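AvrRxo1-ORF1 (Xanthomonas oryzae pv. oryzicola, PDB 4Z8U) probably acts as an ATP-binding kinase-like effector of the zeta-toxin family, and is held here in complex with its partner protein AvrRxo1-ORF2. Local coordinates at the interface of chains A and B. Residues are numbered along the deposited sequence; one frame, centred on the assembly and turned at random. Chains: chain A/B, AvrRxo1-ORF1.

Contact 1: the interface of chains A and B. Residues chain A 287, 290, 292; chain B 295, 299.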
ATOM      1  N   LYS A 287     -10.796 -12.705  -0.347  1.00 27.35           N
ATOM      2  CA  LYS A 287      -9.848 -13.294  -1.302  1.00 24.11           C
ATOM      3  C   LYS A 287      -9.925 -14.812  -1.295  1.00 27.98           C
ATOM      4  O   LYS A 287      -9.938 -15.443  -0.233  1.00 23.53           O
ATOM      5  CB  LYS A 287      -8.435 -12.766  -1.047  1.00 28.25           C
ATOM      6  CG  LYS A 287      -7.371 -13.448  -1.894  1.00 34.38           C
ATOM      7  CD  LYS A 287      -7.546 -13.195  -3.380  1.00 37.08           C
ATOM      8  CE  LYS A 287      -6.558 -14.086  -4.163  1.00 41.42           C
ATOM      9  NZ  LYS A 287      -6.577 -13.765  -5.645  1.00 47.20           N
ATOM     10  N   ASP A 290      -6.698 -19.914  -4.117  1.00 31.47           N
ATOM     11  CA  ASP A 290      -6.631 -20.665  -5.381  1.00 34.17           C
ATOM     12  C   ASP A 290      -5.225 -21.052  -5.710  1.00 32.37           C
ATOM     13  O   ASP A 290      -4.307 -20.817  -4.914  1.00 27.29           O
ATOM     14  CB  ASP A 290      -7.257 -19.874  -6.535  1.00 36.01           C
ATOM     15  CG  ASP A 290      -6.594 -18.500  -6.770  1.00 40.08           C
ATOM     16  OD1 ASP A 290      -5.479 -18.196  -6.303  1.00 35.69           O
ATOM     17  OD2 ASP A 290      -7.154 -17.689  -7.530  1.00 40.05           O
ATOM     18  N   GLU A 292      -2.920 -19.988  -7.754  1.00 33.12           N
ATOM     19  CA  GLU A 292      -1.942 -18.938  -7.849  1.00 39.04           C
ATOM     20  C   GLU A 292      -1.621 -18.347  -6.479  1.00 32.89           C
ATOM     21  O   GLU A 292      -0.445 -18.059  -6.253  1.00 33.24           O
ATOM     22  CB  GLU A 292      -2.404 -17.823  -8.752  1.00 41.53           C
ATOM     23  CG  GLU A 292      -1.231 -16.875  -9.067  1.00 43.18           C
ATOM     24  CD  GLU A 292      -1.070 -15.802  -7.986  1.00 47.75           C
ATOM     25  OE1 GLU A 292      -2.140 -15.289  -7.494  1.00 44.94           O
ATOM     26  OE2 GLU A 292       0.116 -15.476  -7.673  1.00 44.11           O
TER
ATOM     27  N   ASP B 295       2.708 -16.020 -13.836  1.00 34.26           N
ATOM     28  CA  ASP B 295       1.459 -16.676 -13.421  1.00 38.18           C
ATOM     29  C   ASP B 295       0.630 -15.669 -12.620  1.00 32.53           C
ATOM     30  O   ASP B 295      -0.550 -15.725 -12.754  1.00 37.73           O
ATOM     31  CB  ASP B 295       1.735 -17.890 -12.504  1.00 31.38           C
ATOM     32  CG  ASP B 295       2.365 -19.079 -13.280  1.00 40.47           C
ATOM     33  OD1 ASP B 295       2.386 -19.070 -14.557  1.00 37.23           O
ATOM     34  OD2 ASP B 295       2.833 -20.015 -12.586  1.00 40.45           O
ATOM     35  N   ASN B 299      -3.056 -14.755 -13.826  1.00 38.04           N
ATOM     36  CA  ASN B 299      -4.229 -15.158 -12.998  1.00 36.59           C
ATOM     37  C   ASN B 299      -5.364 -14.161 -13.073  1.00 42.83           C
ATOM     38  O   ASN B 299      -6.552 -14.508 -12.818  1.00 35.15           O
ATOM     39  CB  ASN B 299      -3.788 -15.287 -11.526  1.00 44.25           C
ATOM     40  CG  ASN B 299      -4.778 -16.040 -10.671  1.00 38.31           C
ATOM     41  OD1 ASN B 299      -5.237 -17.124 -11.036  1.00 40.63           O
ATOM     42  ND2 ASN B 299      -5.122 -15.468  -9.520  1.00 37.99           N
TER
HETATM   43  O   HOH W   1      -5.163 -19.569  -9.738  1.00 37.05           O
HETATM   44  O   HOH W   2      -3.060 -13.339  -8.961  1.00 40.11           O
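The first turn of helix 291-298 in chain A, with the loop leading into it, meets the same helix of chain B at its C-terminal end, where B:Asn299 follows the last turn. The meeting is a worked example of a largely water-mediated contact between copies of one protein. B:Asn299 lays its side-chain amide against the stem of A:Glu292, with amide carbon CG 3.5 Å from A:Glu292 CB. The two side chains cross at a slant, and the planes of their amide and carboxylate are 49° apart. In A:Glu292 the CG lies opposite the backbone N (chi1 -168°), which sets it 3.9 Å from the carbonyl O of B:Asp295; the bend at chi2 then turns the carboxylate towards the second of two bridging waters.

These waters join the residues at either end of the amide. The first lies 2.8 Å from B:Asn299 OD1 and 3.0 Å from the backbone N of A:Glu292, in the first turn of the helix. The second lies 3.0 Å from B:Asn299 ND2 and 2.6 Å from the carboxylate oxygen A:Glu292 OE1. With both ends of the amide engaged, its flip state is probably fixed.

A:Asp290 approaches from the opposite direction, its carboxylate turned 80° from the amide plane. The A:Asp290 carboxylate oxygen OD2 stops 3.6 Å from B:Asn299 ND2.

Contact 2: the interface of chains A and B. Residues chain A 279-282; chain B 268, 271-272.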
ATOM      1  N   SER A 279      -7.824   0.563   3.540  1.00 36.84           N
ATOM      2  CA  SER A 279      -8.474   1.442   2.505  1.00 34.06           C
ATOM      3  C   SER A 279      -9.959   1.482   2.874  1.00 37.60           C
ATOM      4  O   SER A 279     -10.429   0.715   3.758  1.00 37.62           O
ATOM      5  CB  SER A 279      -8.230   0.830   1.090  1.00 39.69           C
ATOM      6  OG  SER A 279      -8.777  -0.468   0.984  1.00 38.72           O
ATOM      7  N   VAL A 280     -10.716   2.360   2.210  1.00 36.30           N
ATOM      8  CA  VAL A 280     -12.098   2.574   2.592  1.00 34.31           C
ATOM      9  C   VAL A 280     -12.945   1.296   2.454  1.00 43.00           C
ATOM     10  O   VAL A 280     -13.795   1.083   3.294  1.00 43.29           O
ATOM     11  CB  VAL A 280     -12.634   3.863   1.869  1.00 39.25           C
ATOM     12  CG1 VAL A 280     -12.708   3.654   0.346  1.00 36.88           C
ATOM     13  CG2 VAL A 280     -13.922   4.409   2.519  1.00 33.49           C
ATOM     14  N   THR A 281     -12.694   0.412   1.460  1.00 36.14           N
ATOM     15  CA  THR A 281     -13.512  -0.836   1.327  1.00 35.92           C
ATOM     16  C   THR A 281     -12.669  -2.145   1.122  1.00 35.57           C
ATOM     17  O   THR A 281     -13.198  -3.158   0.739  1.00 43.09           O
ATOM     18  CB  THR A 281     -14.597  -0.728   0.194  1.00 40.38           C
ATOM     19  OG1 THR A 281     -13.946  -0.714  -1.075  1.00 42.65           O
ATOM     20  CG2 THR A 281     -15.452   0.557   0.326  1.00 45.13           C
ATOM     21  N   GLY A 282     -11.355  -2.115   1.346  1.00 41.89           N
ATOM     22  CA  GLY A 282     -10.481  -3.273   0.937  1.00 43.91           C
ATOM     23  C   GLY A 282     -10.956  -4.522   1.665  1.00 51.42           C
ATOM     24  O   GLY A 282     -11.364  -4.400   2.838  1.00 54.55           O
TER
ATOM     25  N   GLU B 268     -13.158   3.476  -3.631  1.00 20.90           N
ATOM     26  CA  GLU B 268     -11.974   2.680  -3.278  1.00 20.33           C
ATOM     27  C   GLU B 268     -10.884   2.924  -4.294  1.00 21.91           C
ATOM     28  O   GLU B 268      -9.738   3.182  -3.933  1.00 21.77           O
ATOM     29  CB  GLU B 268     -12.397   1.198  -3.228  1.00 25.42           C
ATOM     30  CG  GLU B 268     -11.200   0.205  -3.081  1.00 32.07           C
ATOM     31  CD  GLU B 268     -10.690   0.032  -1.635  1.00 40.48           C
ATOM     32  OE1 GLU B 268      -9.744  -0.846  -1.401  1.00 38.65           O
ATOM     33  OE2 GLU B 268     -11.139   0.826  -0.713  1.00 39.96           O
ATOM     34  N   GLU B 271      -9.450   6.533  -3.985  1.00 19.59           N
ATOM     35  CA  GLU B 271      -8.425   6.617  -2.934  1.00 17.23           C
ATOM     36  C   GLU B 271      -7.090   6.115  -3.463  1.00 21.33           C
ATOM     37  O   GLU B 271      -6.041   6.684  -3.258  1.00 22.48           O
ATOM     38  CB  GLU B 271      -8.908   5.849  -1.704  1.00 17.88           C
ATOM     39  CG  GLU B 271      -7.986   6.085  -0.498  1.00 20.00           C
ATOM     40  CD  GLU B 271      -8.448   5.412   0.770  1.00 27.26           C
ATOM     41  OE1 GLU B 271      -9.348   4.544   0.756  1.00 29.74           O
ATOM     42  OE2 GLU B 271      -7.761   5.646   1.815  1.00 27.95           O
ATOM     43  N   LYS B 272      -7.127   4.951  -4.119  1.00 16.52           N
ATOM     44  CA  LYS B 272      -5.875   4.332  -4.596  1.00 21.20           C
ATOM     45  C   LYS B 272      -5.157   5.065  -5.717  1.00 19.92           C
ATOM     46  O   LYS B 272      -3.917   5.233  -5.679  1.00 20.85           O
ATOM     47  CB  LYS B 272      -6.177   2.886  -5.089  1.00 22.61           C
ATOM     48  CG  LYS B 272      -6.544   1.820  -4.051  1.00 29.03           C
ATOM     49  CD  LYS B 272      -6.752   2.387  -2.649  1.00 44.26           C
ATOM     50  CE  LYS B 272      -7.937   1.654  -1.977  1.00 42.24           C
ATOM     51  NZ  LYS B 272      -8.809   2.589  -1.225  1.00 42.69           N
TER
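A:Ser279 and A:Thr281 of a loop in this zeta-toxin-family protein grip the carboxylate of B:Glu268, which projects from helix 267-273 of chain B. The arrangement illustrates how helix-borne carboxylates can be read by the backbone N-H groups and a hydroxyl of a neighbouring loop. The hydroxyl A:Ser279 OG donates to B:Glu268 OE1 over 2.6 Å, meeting that oxygen's syn lone pair. The other carboxylate oxygen, B:Glu268 OE2, takes the backbone N-H of A:Thr281 at 2.7 Å, met from above the carboxylate plane, 44° out of it. A bend at chi2 of B:Glu268 (82°) turns its carboxylate towards the loop, and A:Thr281 OG1 adds a weak bond to OE2. The side chains of A:Val280 and B:Glu268 slide past each other in opposite directions, with A:Val280 CG1 3.8 Å from B:Glu268 CA.

Packing thins towards B:Glu271, which has far less of its surface hidden by chain A than B:Glu268. Its side chain is extended, and OE1 accepts the backbone N-H of A:Val280 through its syn lone pair, 3.0 Å from that N. At the other end of the loop, A:Gly282 buries little.

Between the two glutamates, B:Lys272 forms salt bridges with both within its own chain: NZ is 3.0 Å from B:Glu268 OE2 and 2.8 Å from B:Glu271 OE1. It may help hold them, but the lysine's end lies too close to A:Ser279 CB, so its placement is doubtful.

Contact 1 and contact 2 lie about 21 Å apart, measured between the centres of their C-alpha atoms, and share no residue. In chain A they belong to one stretch: the loop of contact 2 runs through the 3-10 helix 284-286 to the loop and helix 291-298 of contact 1. Chain B answers with helix 267-273 and with helix 291-298 and the residue following it. The pair combines a directly hydrogen-bonded attachment to carboxylates with a hydrated one, and two-fold symmetry repeats each with the chains exchanged. This pairing of AvrRxo1-ORF1 copies belongs to the deposited assembly and may not be the biological one.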